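Local atomic coordinates of RsfP (Uncultured bacterium, PDB entry 4GLJ), a protein that binds the dye rhodamine B and probably cleaves methylthioadenosine with phosphate, as methylthioadenosine phosphorylases do. Residues Ser97-Leu102 with Ala218-Phe223; Lys168-Cys173 with Gln192-Gly197; Asn12-Ala17 with Leu88-Ile93. All coordinates share one frame; numbering follows the deposited sequence.

Interaction 1 of 3, residues Ser97-Leu102 with Ala218-Phe223. With RHB (N-[9-(2-carboxyphenyl)-6-(diethylamino)-3H-xanthen-3-ylidene]-N-ethylethanaminium), chain C; PO4 (phosphate ion), chain D.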
loop_
_atom_site.group_PDB
_atom_site.type_symbol
_atom_site.label_atom_id
_atom_site.label_comp_id
_atom_site.label_asym_id
_atom_site.label_seq_id
_atom_site.Cartn_x
_atom_site.Cartn_y
_atom_site.Cartn_z
ATOM N N SER A 97 12.467 4.694 18.978
ATOM C CA SER A 97 12.710 4.501 17.546
ATOM C C SER A 97 13.550 5.588 16.879
ATOM O O SER A 97 13.336 6.791 17.148
ATOM C CB SER A 97 11.372 4.500 16.848
ATOM O OG SER A 97 10.700 3.388 17.379
ATOM N N ALA A 98 14.431 5.167 15.961
ATOM C CA ALA A 98 15.271 6.110 15.226
ATOM C C ALA A 98 14.379 6.643 14.110
ATOM O O ALA A 98 13.610 5.848 13.471
ATOM C CB ALA A 98 16.496 5.418 14.616
ATOM N N VAL A 99 14.432 7.957 13.879
ATOM C CA VAL A 99 13.626 8.545 12.801
ATOM C C VAL A 99 14.435 9.557 12.005
ATOM O O VAL A 99 15.525 10.044 12.413
ATOM C CB VAL A 99 12.331 9.271 13.307
ATOM C CG1 VAL A 99 11.385 8.246 13.939
ATOM C CG2 VAL A 99 12.698 10.482 14.195
ATOM N N GLY A 100 13.933 9.812 10.810
ATOM C CA GLY A 100 14.441 10.918 10.018
ATOM C C GLY A 100 13.590 12.127 10.228
ATOM O O GLY A 100 12.394 12.026 10.451
ATOM N N SER A 101 14.179 13.301 10.127
ATOM C CA SER A 101 13.387 14.526 10.281
ATOM C C SER A 101 12.893 15.034 8.932
ATOM O O SER A 101 13.647 15.043 7.932
ATOM C CB SER A 101 14.248 15.656 10.889
ATOM O OG SER A 101 13.595 16.935 10.673
ATOM N N LEU A 102 11.649 15.460 8.891
ATOM C CA LEU A 102 11.100 16.148 7.702
ATOM C C LEU A 102 10.952 17.654 7.924
ATOM O O LEU A 102 10.417 18.358 7.078
ATOM C CB LEU A 102 9.704 15.549 7.389
ATOM C CG LEU A 102 9.666 14.048 7.033
ATOM C CD1 LEU A 102 8.251 13.483 7.057
ATOM C CD2 LEU A 102 10.340 13.834 5.654
ATOM N N ALA A 218 10.898 9.163 19.815
ATOM C CA ALA A 218 11.612 9.137 18.524
ATOM C C ALA A 218 12.944 9.875 18.668
ATOM O O ALA A 218 13.003 10.952 19.271
ATOM C CB ALA A 218 10.746 9.745 17.442
ATOM N N LEU A 219 13.977 9.290 18.102
ATOM C CA LEU A 219 15.317 9.824 18.156
ATOM C C LEU A 219 15.701 10.243 16.731
ATOM O O LEU A 219 15.802 9.425 15.843
ATOM C CB LEU A 219 16.281 8.715 18.607
ATOM C CG LEU A 219 15.819 7.861 19.806
ATOM C CD1 LEU A 219 16.919 6.865 20.175
ATOM C CD2 LEU A 219 15.499 8.782 20.977
ATOM N N VAL A 220 15.878 11.528 16.551
ATOM C CA VAL A 220 16.222 12.081 15.259
ATOM C C VAL A 220 17.651 11.772 14.904
ATOM O O VAL A 220 18.634 12.194 15.566
ATOM C CB VAL A 220 15.916 13.609 15.175
ATOM C CG1 VAL A 220 16.254 14.072 13.770
ATOM C CG2 VAL A 220 14.430 13.906 15.548
ATOM N N THR A 221 17.803 11.014 13.834
ATOM C CA THR A 221 19.141 10.586 13.465
ATOM C C THR A 221 19.668 11.354 12.271
ATOM O O THR A 221 20.893 11.378 12.011
ATOM C CB THR A 221 19.263 9.085 13.201
ATOM O OG1 THR A 221 18.214 8.679 12.315
ATOM C CG2 THR A 221 19.183 8.301 14.512
ATOM N N ASP A 222 18.795 12.025 11.559
ATOM C CA ASP A 222 19.278 12.887 10.486
ATOM C C ASP A 222 18.058 13.479 9.766
ATOM O O ASP A 222 16.935 13.172 10.097
ATOM C CB ASP A 222 20.250 12.141 9.518
ATOM C CG ASP A 222 21.187 13.106 8.716
ATOM O OD1 ASP A 222 21.017 14.356 8.819
ATOM O OD2 ASP A 222 22.083 12.623 7.957
ATOM N N PHE A 223 18.306 14.413 8.871
ATOM C CA PHE A 223 17.251 14.874 8.011
ATOM C C PHE A 223 17.047 13.646 7.141
ATOM O O PHE A 223 17.980 12.840 6.940
ATOM C CB PHE A 223 17.601 16.238 7.391
ATOM C CG PHE A 223 17.686 17.364 8.412
ATOM C CD1 PHE A 223 18.946 17.925 8.772
ATOM C CD2 PHE A 223 16.500 17.869 9.040
ATOM C CE1 PHE A 223 19.011 18.954 9.719
ATOM C CE2 PHE A 223 16.571 18.895 9.977
ATOM C CZ PHE A 223 17.815 19.446 10.311
HETATM O O2 RHB C . 20.503 9.986 8.429
HETATM C C26 RHB C . 21.524 9.429 8.893
HETATM C C19 RHB C . 21.340 8.010 9.360
HETATM C C14 RHB C . 20.194 7.354 8.988
HETATM C C15 RHB C . 19.984 6.043 9.396
HETATM C C16 RHB C . 20.898 5.383 10.210
HETATM C C17 RHB C . 22.052 6.048 10.606
HETATM C C18 RHB C . 22.258 7.357 10.182
HETATM C C9 RHB C . 19.209 7.997 8.087
HETATM C C8 RHB C . 19.672 8.812 6.943
HETATM C C13 RHB C . 21.039 8.991 6.786
HETATM C C12 RHB C . 21.517 9.769 5.745
HETATM C C11 RHB C . 20.639 10.364 4.846
HETATM N N1 RHB C . 21.232 11.137 3.808
HETATM C C35 RHB C . 22.181 10.316 3.027
HETATM C C36 RHB C . 23.624 10.644 3.363
HETATM C C22 RHB C . 20.250 11.745 2.884
HETATM C C23 RHB C . 20.725 11.632 1.445
HETATM C C10 RHB C . 19.248 10.178 5.009
HETATM C C7 RHB C . 18.742 9.385 6.066
HETATM O O1 RHB C . 17.366 9.183 6.272
HETATM C C1 RHB C . 16.869 8.404 7.327
HETATM C C2 RHB C . 17.752 7.797 8.243
HETATM C C6 RHB C . 15.494 8.191 7.523
HETATM C C5 RHB C . 15.098 7.394 8.616
HETATM C C4 RHB C . 15.978 6.817 9.511
HETATM C C3 RHB C . 17.325 7.019 9.317
HETATM N N2 RHB C . 13.767 7.091 8.819
HETATM C C24 RHB C . 13.309 7.004 7.448
HETATM C C25 RHB C . 12.548 5.715 7.334
HETATM C C33 RHB C . 13.726 5.684 9.226
HETATM C C34 RHB C . 14.342 5.486 10.604
HETATM O O3 RHB C . 22.627 10.037 8.991
HETATM P P PO4 D . 13.670 1.571 14.579
HETATM O O1 PO4 D . 14.536 1.535 13.354
HETATM O O2 PO4 D . 14.519 2.335 15.567
HETATM O O3 PO4 D . 12.434 2.276 14.158
HETATM O O4 PO4 D . 13.356 0.187 15.137
#

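Interaction 2 of 3, residues Lys168-Cys173 with Gln192-Gly197. With RHB (N-[9-(2-carboxyphenyl)-6-(diethylamino)-3H-xanthen-3-ylidene]-N-ethylethanaminium), chain C.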
loop_
_atom_site.group_PDB
_atom_site.type_symbol
_atom_site.label_atom_id
_atom_site.label_comp_id
_atom_site.label_asym_id
_atom_site.label_seq_id
_atom_site.Cartn_x
_atom_site.Cartn_y
_atom_site.Cartn_z
ATOM N N LYS A 168 3.998 16.721 20.073
ATOM C CA LYS A 168 2.909 17.046 19.144
ATOM C C LYS A 168 3.325 17.049 17.652
ATOM O O LYS A 168 3.026 17.989 16.905
ATOM C CB LYS A 168 2.204 18.364 19.442
ATOM C CG LYS A 168 1.752 18.558 20.892
ATOM C CD LYS A 168 1.020 17.336 21.474
ATOM C CE LYS A 168 0.636 17.520 22.954
ATOM N NZ LYS A 168 0.667 18.955 23.333
ATOM N N ALA A 169 3.942 15.980 17.243
ATOM C CA ALA A 169 4.420 15.763 15.862
ATOM C C ALA A 169 3.711 14.548 15.229
ATOM O O ALA A 169 3.109 13.690 15.948
ATOM C CB ALA A 169 5.938 15.488 15.910
ATOM N N THR A 170 3.728 14.502 13.899
ATOM C CA THR A 170 3.164 13.368 13.156
ATOM C C THR A 170 4.262 12.477 12.577
ATOM O O THR A 170 5.139 13.001 11.871
ATOM C CB THR A 170 2.258 13.856 12.020
ATOM O OG1 THR A 170 1.150 14.498 12.627
ATOM C CG2 THR A 170 1.763 12.660 11.201
ATOM N N TYR A 171 4.229 11.165 12.907
ATOM C CA TYR A 171 5.209 10.144 12.452
ATOM C C TYR A 171 4.611 9.465 11.241
ATOM O O TYR A 171 3.542 8.879 11.316
ATOM C CB TYR A 171 5.393 9.098 13.572
ATOM C CG TYR A 171 6.307 7.874 13.350
ATOM C CD1 TYR A 171 5.968 6.817 12.433
ATOM C CD2 TYR A 171 7.457 7.696 14.133
ATOM C CE1 TYR A 171 6.795 5.657 12.300
ATOM C CE2 TYR A 171 8.251 6.520 14.002
ATOM C CZ TYR A 171 7.924 5.525 13.082
ATOM O OH TYR A 171 8.764 4.385 13.058
ATOM N N VAL A 172 5.325 9.506 10.101
ATOM C CA VAL A 172 4.810 8.740 8.956
ATOM C C VAL A 172 5.664 7.461 8.922
ATOM O O VAL A 172 6.878 7.524 8.948
ATOM C CB VAL A 172 4.855 9.528 7.612
ATOM C CG1 VAL A 172 6.265 9.986 7.312
ATOM C CG2 VAL A 172 4.423 8.587 6.461
ATOM N N CYS A 173 4.993 6.295 8.794
ATOM C CA CYS A 173 5.674 5.027 8.808
ATOM C C CYS A 173 5.648 4.494 7.392
ATOM O O CYS A 173 4.582 4.273 6.877
ATOM C CB CYS A 173 4.940 4.030 9.683
ATOM S SG CYS A 173 6.047 2.612 10.111
ATOM N N GLN A 192 1.924 17.092 5.978
ATOM C CA GLN A 192 2.180 17.618 7.358
ATOM C C GLN A 192 2.796 16.584 8.291
ATOM O O GLN A 192 2.542 16.633 9.471
ATOM C CB GLN A 192 0.895 18.075 8.049
ATOM C CG GLN A 192 -0.108 18.770 7.174
ATOM C CD GLN A 192 0.259 20.197 6.991
ATOM O OE1 GLN A 192 -0.332 21.065 7.608
ATOM N NE2 GLN A 192 1.266 20.452 6.158
ATOM N N ALA A 193 3.522 15.618 7.777
ATOM C CA ALA A 193 4.241 14.738 8.632
ATOM C C ALA A 193 5.550 15.451 9.067
ATOM O O ALA A 193 6.102 16.231 8.288
ATOM C CB ALA A 193 4.576 13.455 7.885
ATOM N N ASP A 194 6.113 15.069 10.227
ATOM C CA ASP A 194 7.256 15.767 10.825
ATOM C C ASP A 194 8.510 14.886 10.906
ATOM O O ASP A 194 9.625 15.394 10.824
ATOM C CB ASP A 194 6.851 16.207 12.241
ATOM C CG ASP A 194 5.697 17.218 12.205
ATOM O OD1 ASP A 194 4.613 16.939 12.773
ATOM O OD2 ASP A 194 5.875 18.292 11.542
ATOM N N ILE A 195 8.297 13.595 11.095
ATOM C CA ILE A 195 9.348 12.598 11.211
ATOM C C ILE A 195 8.879 11.325 10.449
ATOM O O ILE A 195 7.684 11.107 10.281
ATOM C CB ILE A 195 9.674 12.277 12.675
ATOM C CG1 ILE A 195 8.441 11.708 13.422
ATOM C CG2 ILE A 195 10.250 13.544 13.362
ATOM C CD1 ILE A 195 8.651 11.318 14.892
ATOM N N ILE A 196 9.859 10.529 10.037
ATOM C CA ILE A 196 9.698 9.353 9.258
ATOM C C ILE A 196 10.414 8.178 9.864
ATOM O O ILE A 196 11.642 8.226 10.179
ATOM C CB ILE A 196 10.113 9.596 7.769
ATOM C CG1 ILE A 196 9.972 8.284 6.926
ATOM C CG2 ILE A 196 11.526 10.165 7.652
ATOM C CD1 ILE A 196 9.667 8.631 5.487
ATOM N N GLY A 197 9.702 7.071 9.988
ATOM C CA GLY A 197 10.356 5.864 10.489
ATOM C C GLY A 197 9.762 4.645 9.749
ATOM O O GLY A 197 8.986 4.832 8.819
HETATM O O2 RHB C . 20.503 9.986 8.429
HETATM C C26 RHB C . 21.524 9.429 8.893
HETATM C C19 RHB C . 21.340 8.010 9.360
HETATM C C14 RHB C . 20.194 7.354 8.988
HETATM C C15 RHB C . 19.984 6.043 9.396
HETATM C C16 RHB C . 20.898 5.383 10.210
HETATM C C17 RHB C . 22.052 6.048 10.606
HETATM C C18 RHB C . 22.258 7.357 10.182
HETATM C C9 RHB C . 19.209 7.997 8.087
HETATM C C8 RHB C . 19.672 8.812 6.943
HETATM C C13 RHB C . 21.039 8.991 6.786
HETATM C C12 RHB C . 21.517 9.769 5.745
HETATM C C11 RHB C . 20.639 10.364 4.846
HETATM N N1 RHB C . 21.232 11.137 3.808
HETATM C C35 RHB C . 22.181 10.316 3.027
HETATM C C36 RHB C . 23.624 10.644 3.363
HETATM C C22 RHB C . 20.250 11.745 2.884
HETATM C C23 RHB C . 20.725 11.632 1.445
HETATM C C10 RHB C . 19.248 10.178 5.009
HETATM C C7 RHB C . 18.742 9.385 6.066
HETATM O O1 RHB C . 17.366 9.183 6.272
HETATM C C1 RHB C . 16.869 8.404 7.327
HETATM C C2 RHB C . 17.752 7.797 8.243
HETATM C C6 RHB C . 15.494 8.191 7.523
HETATM C C5 RHB C . 15.098 7.394 8.616
HETATM C C4 RHB C . 15.978 6.817 9.511
HETATM C C3 RHB C . 17.325 7.019 9.317
HETATM N N2 RHB C . 13.767 7.091 8.819
HETATM C C24 RHB C . 13.309 7.004 7.448
HETATM C C25 RHB C . 12.548 5.715 7.334
HETATM C C33 RHB C . 13.726 5.684 9.226
HETATM C C34 RHB C . 14.342 5.486 10.604
HETATM O O3 RHB C . 22.627 10.037 8.991
HETATM O O HOH W 1 0.062 16.232 10.865
#

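Interaction 3 of 3, residues Asn12-Ala17 with Leu88-Ile93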
loop_
_atom_site.group_PDB
_atom_site.type_symbol
_atom_site.label_atom_id
_atom_site.label_comp_id
_atom_site.label_asym_id
_atom_site.label_seq_id
_atom_site.Cartn_x
_atom_site.Cartn_y
_atom_site.Cartn_z
ATOM N N ASN A 12 6.696 -14.532 36.033
ATOM C CA ASN A 12 7.311 -13.442 35.238
ATOM C C ASN A 12 6.270 -12.453 34.666
ATOM O O ASN A 12 5.471 -12.820 33.797
ATOM C CB ASN A 12 8.242 -14.009 34.135
ATOM C CG ASN A 12 9.671 -14.292 34.633
ATOM O OD1 ASN A 12 10.310 -15.254 34.188
ATOM N ND2 ASN A 12 10.183 -13.448 35.548
ATOM N N ALA A 13 6.275 -11.222 35.180
ATOM C CA ALA A 13 5.206 -10.276 34.961
ATOM C C ALA A 13 5.912 -8.918 34.889
ATOM O O ALA A 13 6.967 -8.733 35.496
ATOM C CB ALA A 13 4.184 -10.331 36.108
ATOM N N ALA A 14 5.391 -8.003 34.089
ATOM C CA ALA A 14 5.901 -6.668 34.036
ATOM C C ALA A 14 4.749 -5.803 33.621
ATOM O O ALA A 14 3.893 -6.201 32.859
ATOM C CB ALA A 14 7.040 -6.524 33.067
ATOM N N ASP A 15 4.701 -4.623 34.175
ATOM C CA ASP A 15 3.597 -3.740 33.882
ATOM C C ASP A 15 4.007 -2.841 32.710
ATOM O O ASP A 15 3.153 -2.202 32.083
ATOM C CB ASP A 15 3.432 -2.892 35.134
ATOM C CG ASP A 15 2.240 -1.992 35.096
ATOM O OD1 ASP A 15 1.123 -2.501 34.864
ATOM O OD2 ASP A 15 2.418 -0.766 35.380
ATOM N N ILE A 16 5.314 -2.736 32.498
ATOM C CA ILE A 16 5.900 -1.722 31.621
ATOM C C ILE A 16 6.917 -2.413 30.706
ATOM O O ILE A 16 7.679 -3.266 31.199
ATOM C CB ILE A 16 6.710 -0.683 32.435
ATOM C CG1 ILE A 16 5.798 0.011 33.454
ATOM C CG2 ILE A 16 7.350 0.365 31.458
ATOM C CD1 ILE A 16 6.588 0.785 34.536
ATOM N N ALA A 17 6.894 -2.078 29.406
ATOM C CA ALA A 17 7.833 -2.626 28.435
ATOM C C ALA A 17 8.463 -1.552 27.618
ATOM O O ALA A 17 7.841 -0.538 27.281
ATOM C CB ALA A 17 7.144 -3.662 27.555
ATOM N N LEU A 88 2.835 -11.031 29.426
ATOM C CA LEU A 88 3.596 -10.691 30.663
ATOM C C LEU A 88 2.773 -9.743 31.544
ATOM O O LEU A 88 3.178 -9.388 32.638
ATOM C CB LEU A 88 4.942 -10.038 30.254
ATOM C CG LEU A 88 5.972 -10.993 29.609
ATOM C CD1 LEU A 88 7.185 -10.281 28.990
ATOM C CD2 LEU A 88 6.433 -11.975 30.693
ATOM N N GLY A 89 1.636 -9.277 31.025
ATOM C CA GLY A 89 0.770 -8.334 31.732
ATOM C C GLY A 89 1.119 -6.880 31.528
ATOM O O GLY A 89 0.718 -6.006 32.289
ATOM N N VAL A 90 1.872 -6.593 30.473
ATOM C CA VAL A 90 2.317 -5.225 30.210
ATOM C C VAL A 90 1.089 -4.372 29.923
ATOM O O VAL A 90 0.195 -4.762 29.157
ATOM C CB VAL A 90 3.286 -5.215 28.985
ATOM C CG1 VAL A 90 3.589 -3.803 28.474
ATOM C CG2 VAL A 90 4.572 -5.977 29.378
ATOM N N ARG A 91 1.042 -3.225 30.565
ATOM C CA ARG A 91 -0.048 -2.285 30.443
ATOM C C ARG A 91 0.463 -1.025 29.745
ATOM O O ARG A 91 -0.325 -0.242 29.238
ATOM C CB ARG A 91 -0.553 -1.942 31.853
ATOM C CG ARG A 91 -1.152 -3.169 32.557
ATOM C CD ARG A 91 -1.400 -2.919 34.034
ATOM N NE ARG A 91 -2.209 -1.732 34.205
ATOM C CZ ARG A 91 -1.911 -0.706 34.974
ATOM N NH1 ARG A 91 -0.828 -0.698 35.729
ATOM N NH2 ARG A 91 -2.726 0.308 34.973
ATOM N N TYR A 92 1.788 -0.852 29.764
ATOM C CA TYR A 92 2.391 0.361 29.150
ATOM C C TYR A 92 3.576 -0.022 28.317
ATOM O O TYR A 92 4.424 -0.736 28.770
ATOM C CB TYR A 92 2.892 1.388 30.174
ATOM C CG TYR A 92 1.804 1.838 31.188
ATOM C CD1 TYR A 92 0.853 2.825 30.857
ATOM C CD2 TYR A 92 1.695 1.195 32.427
ATOM C CE1 TYR A 92 -0.125 3.229 31.778
ATOM C CE2 TYR A 92 0.708 1.562 33.372
ATOM C CZ TYR A 92 -0.172 2.586 33.037
ATOM O OH TYR A 92 -1.121 2.950 33.958
ATOM N N ILE A 93 3.613 0.470 27.062
ATOM C CA ILE A 93 4.816 0.312 26.181
ATOM C C ILE A 93 5.371 1.675 25.795
ATOM O O ILE A 93 4.612 2.559 25.391
ATOM C CB ILE A 93 4.470 -0.443 24.848
ATOM C CG1 ILE A 93 4.101 -1.882 25.215
ATOM C CG2 ILE A 93 5.664 -0.428 23.878
ATOM C CD1 ILE A 93 3.542 -2.681 24.019
HETATM O O HOH W 2 0.951 -5.408 34.929
#

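Interaction 1 of 3, residues Ser97-Leu102 with Ala218-Phe223
Val-99 and Thr-221 meet through one oxygen, which is doubly gripped in one of the two conformers of Thr-221. Val-99 O accepts Thr-221 N at 2.9 Å, almost straight down its C=O direction, and in that conformer also Thr-221 OG1 at 3.0 Å, which sits above the carbonyl plane. The hydroxyl gets there because OG1 lies between backbone N and carbonyl carbon (chi1 49°); CG2, anti to the carbonyl carbon, meets Ala-98 CB. The neighbouring bonds are those of parallel strands: Leu-219 N gives to Ser-97 O, and Leu-219 O takes Val-99 N at 2.8 Å. Further on, Asp-222 O receives Ser-101 N at 2.8 Å in its carbonyl plane, although the chain turns a corner at Asp-222. Phe-223 N is met by Asp-222 OD1 from the same segment. Ser-97 OG and Ser-101 OG find their partners elsewhere, at Asn-200 and Leu-106 among others; Ser-101 OG also lies obliquely against the Phe-223 ring. On the face of Val-99, its CG2 packs on Ala-218 CB at 3.9 Å and on Val-220 CG2, and Ile-195 and Tyr-171 continue this apolar layer. The strand ends line two ligand sites. Ala-98 N donates to phosphate O2 at 2.9 Å in a nearly straight bond, and Thr-199, Ser-22, Arg-64 and His-65 bind the same ion. Rhodamine B lies alongside Gly-100. The outward N-H of Ala-98 thus serves the anion, consistent with a phosphorylase's phosphate site, although the ion may come from the crystallisation liquor.

Interaction 2 of 3, residues Lys168-Cys173 with Gln192-Gly197
The Tyr-171 ring carries Gly-197 on one face, with Gly-197 N 3.9 Å above the plane and offset toward the rim; Cys-173 CB lies at the ring's edge, in plane. Ile-195 CD1 approaches CD2 of the same ring obliquely at 3.9 Å, and the two side chains cross at about a right angle. CG of Tyr-171 is anti to the backbone N (chi1 177°), and the phenol oxygen beyond it is hydrogen-bonded to the backbone N-H groups of Thr-199 and Asn-200. The flat carboxylate of Asp-194 turns to the other strand: OD1 takes Thr-170 N at 2.8 Å through its anti lone pair. Thr-170 O in turn accepts Asp-194 N at 2.8 Å, plus a weak bond from Ile-195 N. Val-172 N to Ile-195 O and Gly-197 N to Val-172 O, 3.0 Å, complete the pairing. On the Val-172 side, CG1 touches Ala-193 CB and Ile-196 CB, while CG1 and CG2 of Ile-196 pack on rhodamine B C24. A water joins Thr-170 OG1 to Gln-192 O, whose residue has the positive phi of the Schellman motif ending helix 182-190. The two parallel strands are those of a beta-alpha-beta unit, with helix 182-190 between them, and the second borders the dye site.

Interaction 3 of 3, residues Asn12-Ala17 with Leu88-Ile93
Asp-15 O is gripped by two successive N-H groups, Arg-91 N at 2.8 Å from above the carbonyl plane and Tyr-92 N at 3.0 Å within it. These two hydrogen bonds to one oxygen open the parallel pairing of strands 16-20 and 92-101, neighbours in the central sheet of the phosphorylase fold. The Asp-15 side chain returns to the same partners. Its CG is anti to the backbone N (chi1 -174°), and in the arginine conformer described, one of two, OD1 meets Arg-91 NH1 in a salt bridge that uses the syn lone pair; its details are doubtful, since OD1 also comes implausibly close to Arg-91 CD. OD2 lies in plane at the edge of the Tyr-92 ring, 3.5 Å from CE2, while the Tyr-92 hydroxyl is bound by Pro-265 O. A water donates to both Asp-15 OD1 and Gly-89 O, tying the carboxylate to the turn where Gly-89, at positive phi, ends helix 78-87 in a Schellman motif. One residue earlier, Leu-88 O accepts Ala-14 N at 3.0 Å. Leu-85 of helix 78-87 packs against Ala-17 and Val-90. At the strand start Ala-17 N bonds to Tyr-92 O, and Ala-17 CB touches Val-90 CG1 at 3.7 Å.

All three contacts belong to one mixed sheet. Strand 92-101 runs through interactions 3 and 1, pairing with strand 16-20 at its beginning and with strand 213-221 toward its end; their centres lie about 27 Å apart, on opposite sides of the chain's centre. Interaction 2 is nested in the chain loop that interaction 1 closes, with centres about 9 Å apart. Strand 195-197 runs antiparallel to strand 92-101, where Gly-100 N and Ile-196 O, and just beyond the strands Leu-102 N and Asp-194 O, probably hydrogen-bond. Interaction 3 closes before the other two begin. Interactions 1 and 2 thus border the rhodamine B pocket together, whereas interaction 3 joins the beginnings of strands 16-20 and 92-101.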